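Local atomic coordinates of CopN (Chlamydia pneumoniae, PDB entry 4NRH), a protein that probably acts as a gatekeeper of type III secretion, pairing with the chaperone Scc3 in the cytosol to direct the secretion of translocator proteins. Residues I208-L213 with I218-D223; E231-I236 with S271-T276; S245-E250 with A295-A300; R252-D257 with T263-L268. One frame throughout, in Å; residues are numbered along the deposited sequence.

Contact 1: residues I208-L213 with I218-D223; sequences ILLDSL and IQTPSD
Leu213 meets both Ile218 and Thr220 where the chain turns back at the end of helix 179-215. One backbone bond closes the turn. Ile218 N donates to Leu213 O at 2.9 Å, bent to 146° at the hydrogen. The apolar packing lies beside this bond. The two methyls of Leu213 are shared out: CD1 rests 3.7 Å from Thr220 CG2, while CD2 comes within 4.0 Å of Ile218 CD1. The Leu213 and Thr220 side chains meet at about a right angle. Thr220 holds its hydroxyl between the backbone N and the carbonyl carbon (chi1 55°), which leaves CG2 turned to the two leucines. Leu210 approaches from one helical turn earlier with CD2 alone, 3.8 Å from Thr220 OG1 and 3.9 Å from Thr220 CG2. Ile255 and Ser261 also touch Leu213, and it is buried. The other side is loose. Gln219 points away from the helix, with OE1 only weakly bonded back to Thr220 N. Leu210, Ile218 and Thr220 all stay partly exposed. A carbonyl accepting from the amide five residues on, with apolar packing between the same two residues, is consistent with a Schellman motif at the C-terminal end of a helix.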
# COMPACT_ATOMS: atom_id res chain seq x y z
N ILE A 208 -10.47 -16.15 19.21
CA ILE A 208 -9.66 -16.34 20.41
C ILE A 208 -10.24 -15.55 21.58
O ILE A 208 -10.29 -16.04 22.71
CB ILE A 208 -8.20 -15.93 20.17
CG1 ILE A 208 -7.57 -16.81 19.09
CG2 ILE A 208 -7.39 -16.01 21.47
CD1 ILE A 208 -6.13 -16.48 18.79
N LEU A 209 -10.69 -14.33 21.30
CA LEU A 209 -11.34 -13.51 22.32
C LEU A 209 -12.66 -14.14 22.77
O LEU A 209 -12.97 -14.17 23.96
CB LEU A 209 -11.60 -12.10 21.79
CG LEU A 209 -12.36 -11.16 22.73
CD1 LEU A 209 -11.63 -11.01 24.06
CD2 LEU A 209 -12.59 -9.80 22.08
N LEU A 210 -13.42 -14.65 21.81
CA LEU A 210 -14.72 -15.26 22.10
C LEU A 210 -14.58 -16.52 22.95
O LEU A 210 -15.36 -16.74 23.87
CB LEU A 210 -15.45 -15.59 20.80
CG LEU A 210 -15.85 -14.38 19.93
CD1 LEU A 210 -16.66 -14.82 18.73
CD2 LEU A 210 -16.61 -13.36 20.76
N ASP A 211 -13.58 -17.34 22.64
CA ASP A 211 -13.30 -18.54 23.43
C ASP A 211 -12.89 -18.17 24.85
O ASP A 211 -13.27 -18.84 25.81
CB ASP A 211 -12.22 -19.39 22.76
CG ASP A 211 -12.71 -20.07 21.50
OD1 ASP A 211 -13.91 -20.37 21.42
OD2 ASP A 211 -11.88 -20.32 20.60
N SER A 212 -12.10 -17.11 24.97
CA SER A 212 -11.66 -16.62 26.27
C SER A 212 -12.83 -16.14 27.11
O SER A 212 -12.94 -16.48 28.29
CB SER A 212 -10.64 -15.49 26.10
OG SER A 212 -10.20 -15.01 27.35
N LEU A 213 -13.71 -15.35 26.50
CA LEU A 213 -14.88 -14.83 27.19
C LEU A 213 -15.85 -15.94 27.57
O LEU A 213 -16.48 -15.90 28.63
CB LEU A 213 -15.59 -13.78 26.33
CG LEU A 213 -14.81 -12.48 26.13
CD1 LEU A 213 -15.43 -11.63 25.03
CD2 LEU A 213 -14.74 -11.70 27.44
N ILE A 218 -18.86 -15.69 30.21
CA ILE A 218 -19.40 -14.45 29.65
C ILE A 218 -20.01 -14.67 28.27
O ILE A 218 -19.33 -15.12 27.35
CB ILE A 218 -18.31 -13.36 29.57
CG1 ILE A 218 -17.77 -13.05 30.96
CG2 ILE A 218 -18.87 -12.11 28.91
CD1 ILE A 218 -16.68 -12.00 30.97
N GLN A 219 -21.29 -14.36 28.15
CA GLN A 219 -22.00 -14.52 26.88
C GLN A 219 -21.77 -13.33 25.96
O GLN A 219 -21.81 -12.18 26.40
CB GLN A 219 -23.50 -14.71 27.13
CG GLN A 219 -24.37 -14.59 25.89
CD GLN A 219 -24.41 -15.87 25.07
OE1 GLN A 219 -23.37 -16.40 24.68
NE2 GLN A 219 -25.61 -16.37 24.81
N THR A 220 -21.51 -13.61 24.69
CA THR A 220 -21.30 -12.55 23.70
C THR A 220 -22.46 -12.54 22.70
O THR A 220 -23.11 -13.57 22.50
CB THR A 220 -19.97 -12.75 22.95
OG1 THR A 220 -19.92 -14.06 22.38
CG2 THR A 220 -18.79 -12.57 23.90
N PRO A 221 -22.73 -11.38 22.08
CA PRO A 221 -23.82 -11.27 21.11
C PRO A 221 -23.65 -12.19 19.91
O PRO A 221 -22.55 -12.34 19.39
CB PRO A 221 -23.76 -9.80 20.69
CG PRO A 221 -23.10 -9.10 21.82
CD PRO A 221 -22.10 -10.07 22.35
N SER A 222 -24.75 -12.80 19.48
CA SER A 222 -24.74 -13.75 18.38
C SER A 222 -24.44 -13.06 17.04
O SER A 222 -23.93 -13.69 16.12
CB SER A 222 -26.07 -14.50 18.29
OG SER A 222 -27.13 -13.63 17.95
N ASP A 223 -24.77 -11.78 16.96
CA ASP A 223 -24.57 -11.02 15.73
C ASP A 223 -23.13 -10.51 15.59
O ASP A 223 -22.83 -9.70 14.71
CB ASP A 223 -25.55 -9.85 15.66
CG ASP A 223 -25.46 -8.92 16.87
OD1 ASP A 223 -24.47 -9.00 17.63
OD2 ASP A 223 -26.39 -8.10 17.05

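Contact 2: residues E231-I236 with S271-T276; sequences ESYHKI and SALRQT
Tyr233 reaches across to Ala272, Leu273 and Thr276 with its ring and hydroxyl. Its CB already points toward segment 271-276. CG stands anti to the backbone N (chi1 -179°), which carries the ring away from helix 226-237 toward Ala272. CE1 lies 3.7 Å from Ala272 CB, and CZ is nearer to that same methyl at 3.5 Å, in an oblique approach. CE2, on the other side of the ring's long axis, comes within 4.1 Å of Thr276 CG2. The hydroxyl at the tip donates to Thr276 OG1 over 3.0 Å, with OG1 near the ring plane. Leu273 CD2 also sits at the ring edge, 3.8 Å from Tyr233 OH. Thr276 OG1 in turn donates to Ala272 O; the modelled 2.5 Å is unusually short and its exact length doubtful. Thr276 N donates to that carbonyl as well, over 2.9 Å, and the two donors come from opposite faces of its plane. The hydroxyl bond would orient Thr276 OG1 toward the buried phenol. Phe202 of helix 179-215 meets the Tyr233 ring edge-to-face, and Phe281 packs on it too. Leu273 reaches Ile294 of helix 284-301 and Leu46 of the chaperone chain. The contact thus joins helix 226-237 to the end of helix 259-272 and the loop that follows it, between helices 179-215 and 284-301.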
# COMPACT_ATOMS: atom_id res chain seq x y z
N GLU A 231 -15.08 -3.92 10.49
CA GLU A 231 -15.77 -2.73 10.01
C GLU A 231 -15.79 -1.63 11.07
O GLU A 231 -15.71 -0.45 10.74
CB GLU A 231 -17.19 -3.08 9.57
CG GLU A 231 -17.25 -3.86 8.26
CD GLU A 231 -18.62 -4.46 7.99
OE1 GLU A 231 -19.46 -4.49 8.92
OE2 GLU A 231 -18.86 -4.90 6.85
N SER A 232 -15.91 -2.03 12.33
CA SER A 232 -15.88 -1.07 13.44
C SER A 232 -14.49 -0.46 13.55
O SER A 232 -14.35 0.75 13.75
CB SER A 232 -16.27 -1.75 14.75
OG SER A 232 -17.66 -2.02 14.80
N TYR A 233 -13.47 -1.31 13.43
CA TYR A 233 -12.07 -0.88 13.45
C TYR A 233 -11.80 0.18 12.39
O TYR A 233 -11.17 1.20 12.66
CB TYR A 233 -11.16 -2.09 13.24
CG TYR A 233 -9.68 -1.80 13.28
CD1 TYR A 233 -9.08 -1.25 14.40
CD2 TYR A 233 -8.87 -2.09 12.19
CE1 TYR A 233 -7.72 -0.99 14.44
CE2 TYR A 233 -7.51 -1.84 12.21
CZ TYR A 233 -6.94 -1.29 13.33
OH TYR A 233 -5.59 -1.04 13.36
N HIS A 234 -12.29 -0.06 11.18
CA HIS A 234 -12.11 0.87 10.07
C HIS A 234 -12.94 2.13 10.25
O HIS A 234 -12.53 3.22 9.84
CB HIS A 234 -12.46 0.19 8.75
CG HIS A 234 -11.51 -0.91 8.37
ND1 HIS A 234 -11.91 -2.04 7.70
CD2 HIS A 234 -10.18 -1.03 8.56
CE1 HIS A 234 -10.87 -2.82 7.50
NE2 HIS A 234 -9.80 -2.23 8.01
N LYS A 235 -14.12 1.98 10.86
CA LYS A 235 -14.97 3.12 11.17
C LYS A 235 -14.27 4.05 12.15
O LYS A 235 -14.33 5.27 12.02
CB LYS A 235 -16.30 2.65 11.76
CG LYS A 235 -17.32 3.76 11.97
CD LYS A 235 -18.68 3.20 12.35
CE LYS A 235 -19.67 4.30 12.69
NZ LYS A 235 -20.99 3.75 13.12
N ILE A 236 -13.60 3.45 13.13
CA ILE A 236 -12.86 4.20 14.14
C ILE A 236 -11.61 4.84 13.54
O ILE A 236 -11.30 6.00 13.83
CB ILE A 236 -12.48 3.29 15.33
CG1 ILE A 236 -13.74 2.85 16.07
CG2 ILE A 236 -11.56 4.01 16.28
CD1 ILE A 236 -13.46 1.98 17.28
N SER A 271 -3.98 -3.54 19.91
CA SER A 271 -3.00 -4.47 19.37
C SER A 271 -2.96 -4.41 17.85
O SER A 271 -1.92 -4.63 17.23
CB SER A 271 -3.30 -5.89 19.84
OG SER A 271 -3.42 -5.95 21.25
N ALA A 272 -4.11 -4.11 17.24
CA ALA A 272 -4.23 -4.04 15.79
C ALA A 272 -3.40 -2.90 15.20
O ALA A 272 -3.02 -2.93 14.03
CB ALA A 272 -5.69 -3.89 15.39
N LEU A 273 -3.12 -1.89 16.02
CA LEU A 273 -2.38 -0.71 15.56
C LEU A 273 -0.93 -1.04 15.20
O LEU A 273 -0.30 -0.31 14.43
CB LEU A 273 -2.41 0.38 16.62
CG LEU A 273 -3.79 0.91 17.01
CD1 LEU A 273 -3.69 1.85 18.19
CD2 LEU A 273 -4.45 1.61 15.83
N ARG A 274 -0.41 -2.14 15.75
CA ARG A 274 0.94 -2.57 15.43
C ARG A 274 0.96 -3.86 14.61
O ARG A 274 2.03 -4.35 14.24
CB ARG A 274 1.75 -2.77 16.71
CG ARG A 274 1.34 -3.99 17.52
CD ARG A 274 2.38 -4.32 18.58
NE ARG A 274 1.85 -5.21 19.60
CZ ARG A 274 1.90 -6.54 19.53
NH1 ARG A 274 2.45 -7.13 18.48
NH2 ARG A 274 1.40 -7.28 20.51
N GLN A 275 -0.21 -4.41 14.31
CA GLN A 275 -0.30 -5.68 13.59
C GLN A 275 -0.92 -5.52 12.21
O GLN A 275 -0.83 -6.42 11.37
CB GLN A 275 -1.11 -6.69 14.40
CG GLN A 275 -0.49 -7.06 15.74
CD GLN A 275 0.78 -7.88 15.60
OE1 GLN A 275 1.88 -7.35 15.54
NE2 GLN A 275 0.61 -9.20 15.54
N THR A 276 -1.54 -4.37 11.97
CA THR A 276 -2.15 -4.10 10.67
C THR A 276 -1.29 -3.13 9.86
O THR A 276 -0.39 -2.49 10.40
CB THR A 276 -3.58 -3.54 10.82
OG1 THR A 276 -3.54 -2.34 11.61
CG2 THR A 276 -4.49 -4.55 11.49

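Contact 3: residues S245-E250 with A295-A300; sequences SKVERE and ANALDA
Val247 and Glu248 face the small methyl of Ala297 where two helices cross. The axes of segments 245-250 and 295-300 come within 8.8 Å at a crossing angle of -68°. Glu248 and Ala297 have the nearest CA atoms, 5.8 Å apart. Both residues point their CB toward the partner, and Glu248 CB meets Ala297 CB at 4.4 Å. Val247 comes to the same methyl with one branch: its CG1, anti to the backbone N (chi1 171°), also lies 4.4 Å from Ala297 CB. Glu248 is stretched out, with both of its first torsions near 180°. It therefore runs from Ala297 to the next turn of helix 284-301, where OE1 comes 4.3 Å from Ala300 CB. The strongest polar partner of this carboxylate is on its own helix, since OE2 forms a salt bridge with Arg252 NE. The contact across the helices is thus light van der Waals packing, buried at Val247 and Ala297 and exposed at Ala300. Val247 also packs on Leu266 and Ile236, while Leu298 covers Thr263, Leu266 and Asn267. Helices 244-255 and 284-301 cross here next to helix 259-272, with helix 226-237 also packed on helix 244-255.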
# COMPACT_ATOMS: atom_id res chain seq x y z
N SER A 245 -14.66 8.57 24.27
CA SER A 245 -16.10 8.34 24.32
C SER A 245 -16.62 7.63 23.07
O SER A 245 -17.36 6.65 23.16
CB SER A 245 -16.85 9.66 24.52
OG SER A 245 -16.57 10.21 25.80
N LYS A 246 -16.24 8.14 21.90
CA LYS A 246 -16.70 7.59 20.63
C LYS A 246 -16.19 6.17 20.42
O LYS A 246 -16.90 5.31 19.92
CB LYS A 246 -16.27 8.48 19.47
CG LYS A 246 -17.09 9.76 19.35
CD LYS A 246 -16.73 10.52 18.08
CE LYS A 246 -15.31 11.04 18.13
NZ LYS A 246 -14.97 11.85 16.92
N VAL A 247 -14.93 5.94 20.80
CA VAL A 247 -14.33 4.62 20.69
C VAL A 247 -15.03 3.62 21.61
O VAL A 247 -15.33 2.49 21.22
CB VAL A 247 -12.82 4.66 21.01
CG1 VAL A 247 -12.26 3.25 21.10
CG2 VAL A 247 -12.08 5.46 19.95
N GLU A 248 -15.30 4.05 22.84
CA GLU A 248 -15.97 3.20 23.82
C GLU A 248 -17.39 2.87 23.37
O GLU A 248 -17.84 1.73 23.49
CB GLU A 248 -16.01 3.88 25.19
CG GLU A 248 -16.72 3.07 26.26
CD GLU A 248 -16.81 3.79 27.59
OE1 GLU A 248 -16.22 4.88 27.71
OE2 GLU A 248 -17.47 3.26 28.51
N ARG A 249 -18.09 3.87 22.84
CA ARG A 249 -19.46 3.69 22.36
C ARG A 249 -19.52 2.70 21.20
O ARG A 249 -20.43 1.87 21.13
CB ARG A 249 -20.06 5.02 21.94
CG ARG A 249 -21.55 4.96 21.63
CD ARG A 249 -22.10 6.31 21.23
NE ARG A 249 -21.54 6.77 19.95
CZ ARG A 249 -22.00 7.81 19.26
NH1 ARG A 249 -23.03 8.51 19.72
NH2 ARG A 249 -21.43 8.14 18.12
N GLU A 250 -18.55 2.80 20.30
CA GLU A 250 -18.49 1.92 19.14
C GLU A 250 -18.28 0.47 19.56
O GLU A 250 -18.89 -0.45 19.01
CB GLU A 250 -17.36 2.36 18.20
CG GLU A 250 -17.19 1.47 16.97
CD GLU A 250 -18.40 1.48 16.06
OE1 GLU A 250 -19.13 2.50 16.05
OE2 GLU A 250 -18.64 0.47 15.36
N ALA A 295 -6.38 3.78 24.71
CA ALA A 295 -5.78 3.69 26.04
C ALA A 295 -6.65 4.40 27.07
O ALA A 295 -6.85 3.91 28.18
CB ALA A 295 -4.38 4.26 26.03
N ASN A 296 -7.17 5.57 26.69
CA ASN A 296 -8.05 6.34 27.56
C ASN A 296 -9.38 5.62 27.78
O ASN A 296 -9.92 5.64 28.89
CB ASN A 296 -8.30 7.73 26.97
CG ASN A 296 -7.08 8.62 27.06
OD1 ASN A 296 -6.02 8.20 27.52
ND2 ASN A 296 -7.23 9.87 26.62
N ALA A 297 -9.89 5.00 26.73
CA ALA A 297 -11.14 4.26 26.80
C ALA A 297 -11.02 3.07 27.75
O ALA A 297 -11.94 2.79 28.53
CB ALA A 297 -11.57 3.79 25.42
N LEU A 298 -9.89 2.38 27.69
CA LEU A 298 -9.60 1.26 28.59
C LEU A 298 -9.64 1.68 30.05
O LEU A 298 -10.18 0.97 30.90
CB LEU A 298 -8.24 0.65 28.25
CG LEU A 298 -8.20 -0.32 27.08
CD1 LEU A 298 -6.77 -0.55 26.63
CD2 LEU A 298 -8.86 -1.63 27.46
N ASP A 299 -9.05 2.84 30.35
CA ASP A 299 -9.00 3.36 31.71
C ASP A 299 -10.39 3.73 32.22
O ASP A 299 -10.75 3.40 33.35
CB ASP A 299 -8.07 4.57 31.78
CG ASP A 299 -6.62 4.21 31.52
OD1 ASP A 299 -6.24 3.04 31.76
OD2 ASP A 299 -5.86 5.09 31.07
N ALA A 300 -11.16 4.41 31.38
CA ALA A 300 -12.52 4.82 31.73
C ALA A 300 -13.42 3.62 32.01
O ALA A 300 -14.26 3.66 32.91
CB ALA A 300 -13.11 5.68 30.62

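Contact 4: residues R252-D257 with T263-L268; sequences RNLIGD and TGVLNL
Val265 packs against Leu254 and Ile255 in an all-helical bundle, where two consecutive helices are joined by a short turn. Its two methyls take separate partners. CG2 meets Ile255 CD1 at 3.6 Å, and these two side chains reach each other tip to tip. CG1 lies 4.1 Å from Leu254 CD2, with the side chains meeting at a slant. Ile255 has CG1 anti to the backbone N (chi1 -160°) and an extended second torsion, which carries CD1 out to the valine. The same rotation puts its CG2 between the backbone N and the carbonyl carbon, 4.0 Å from Val265 CG2. Leu254 also turns CG anti to its N, and its second torsion (59° to CD1) leaves CD2 anti to CA, extended toward Val265. All three residues are buried. Leu209 covers Val265 from helix 179-215, Pro221 and Leu224 touch Ile255, and Ser232 packs on Leu254. Helix 244-255 stops just after this patch. Gly256 N still bonds to Arg252 O, but its positive phi of 98° takes the chain out of the helix. At these backbone angles a CB would press on the carbonyl O of Ile255, which accounts for the glycine. The Arg252 side chain, its NE paired with Glu248, reaches along from the last helical turn to Asp257. Arg252 NH1 to Asp257 OD1, 3.3 Å, is a salt bridge with a weak hydrogen bond.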
# COMPACT_ATOMS: atom_id res chain seq x y z
N ARG A 252 -19.06 -0.79 22.56
CA ARG A 252 -20.27 -1.21 23.27
C ARG A 252 -21.40 -1.59 22.31
O ARG A 252 -22.14 -2.54 22.57
CB ARG A 252 -20.74 -0.11 24.22
CG ARG A 252 -19.84 0.05 25.44
CD ARG A 252 -20.38 1.08 26.41
NE ARG A 252 -19.50 1.25 27.56
CZ ARG A 252 -19.46 0.43 28.60
NH1 ARG A 252 -20.25 -0.63 28.65
NH2 ARG A 252 -18.62 0.67 29.60
N ASN A 253 -21.53 -0.85 21.22
CA ASN A 253 -22.50 -1.19 20.18
C ASN A 253 -22.14 -2.52 19.52
O ASN A 253 -23.00 -3.22 18.99
CB ASN A 253 -22.58 -0.09 19.12
CG ASN A 253 -23.16 1.20 19.66
OD1 ASN A 253 -23.82 1.21 20.70
ND2 ASN A 253 -22.92 2.30 18.95
N LEU A 254 -20.86 -2.85 19.56
CA LEU A 254 -20.33 -4.04 18.91
C LEU A 254 -20.53 -5.32 19.73
O LEU A 254 -20.97 -6.34 19.20
CB LEU A 254 -18.85 -3.85 18.59
CG LEU A 254 -18.14 -4.94 17.79
CD1 LEU A 254 -18.81 -5.11 16.44
CD2 LEU A 254 -16.67 -4.60 17.62
N ILE A 255 -20.21 -5.27 21.02
CA ILE A 255 -20.15 -6.48 21.83
C ILE A 255 -21.01 -6.40 23.10
O ILE A 255 -21.12 -7.38 23.85
CB ILE A 255 -18.69 -6.81 22.22
CG1 ILE A 255 -18.54 -8.28 22.62
CG2 ILE A 255 -18.22 -5.87 23.33
CD1 ILE A 255 -17.11 -8.71 22.87
N GLY A 256 -21.63 -5.26 23.34
CA GLY A 256 -22.45 -5.09 24.53
C GLY A 256 -21.74 -4.39 25.67
O GLY A 256 -20.70 -3.76 25.47
N ASP A 257 -22.30 -4.49 26.87
CA ASP A 257 -21.86 -3.67 28.00
C ASP A 257 -21.02 -4.40 29.05
O ASP A 257 -20.62 -3.80 30.04
CB ASP A 257 -23.07 -3.04 28.68
CG ASP A 257 -23.78 -2.03 27.80
OD1 ASP A 257 -23.08 -1.30 27.07
OD2 ASP A 257 -25.02 -1.96 27.85
N THR A 263 -13.42 -4.38 27.32
CA THR A 263 -11.97 -4.33 27.50
C THR A 263 -11.24 -5.21 26.49
O THR A 263 -10.23 -4.80 25.91
CB THR A 263 -11.58 -4.77 28.93
OG1 THR A 263 -12.14 -3.85 29.88
CG2 THR A 263 -10.07 -4.79 29.09
N GLY A 264 -11.76 -6.42 26.28
CA GLY A 264 -11.16 -7.36 25.35
C GLY A 264 -11.09 -6.83 23.93
O GLY A 264 -10.07 -6.98 23.25
N VAL A 265 -12.17 -6.21 23.48
CA VAL A 265 -12.23 -5.63 22.14
C VAL A 265 -11.29 -4.43 22.02
O VAL A 265 -10.59 -4.28 21.02
CB VAL A 265 -13.66 -5.20 21.77
CG1 VAL A 265 -13.67 -4.47 20.44
CG2 VAL A 265 -14.58 -6.42 21.72
N LEU A 266 -11.27 -3.60 23.06
CA LEU A 266 -10.40 -2.43 23.09
C LEU A 266 -8.93 -2.82 23.00
O LEU A 266 -8.16 -2.21 22.27
CB LEU A 266 -10.65 -1.60 24.35
CG LEU A 266 -11.93 -0.77 24.40
CD1 LEU A 266 -12.18 -0.25 25.81
CD2 LEU A 266 -11.85 0.38 23.41
N ASN A 267 -8.56 -3.85 23.76
CA ASN A 267 -7.20 -4.37 23.71
C ASN A 267 -6.88 -4.94 22.34
O ASN A 267 -5.75 -4.84 21.85
CB ASN A 267 -7.00 -5.45 24.78
CG ASN A 267 -6.86 -4.88 26.17
OD1 ASN A 267 -6.36 -3.77 26.35
ND2 ASN A 267 -7.30 -5.63 27.17
N LEU A 268 -7.89 -5.53 21.71
CA LEU A 268 -7.75 -6.08 20.37
C LEU A 268 -7.51 -4.96 19.35
O LEU A 268 -6.66 -5.08 18.47
CB LEU A 268 -8.98 -6.90 19.99
CG LEU A 268 -8.86 -7.72 18.71
CD1 LEU A 268 -7.65 -8.62 18.80
CD2 LEU A 268 -10.12 -8.54 18.48

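How the contacts relate
All four contacts fall within the third helical domain of CopN. Contact 4 touches each of the others. Its centre lies about 9, 10 and 13 Å from the centres of contacts 3, 1 and 2. Leu213 CD1 of contact 1 meets Ile255 CD1 at 4.0 Å, Val247 CG1 of contact 3 meets Leu266 CD2 at 3.7 Å, and Ser232 OG of contact 2 packs on Leu254 CD1 at 3.7 Å. Contacts 2 and 3 are joined by a probable hydrogen bond between Ser232 OG and Glu250 OE2. Among the four, contact 2 alone touches the chaperone. The sodium site of Ala23, Asn26 and Ile29 belongs to the N-terminal part of the chain.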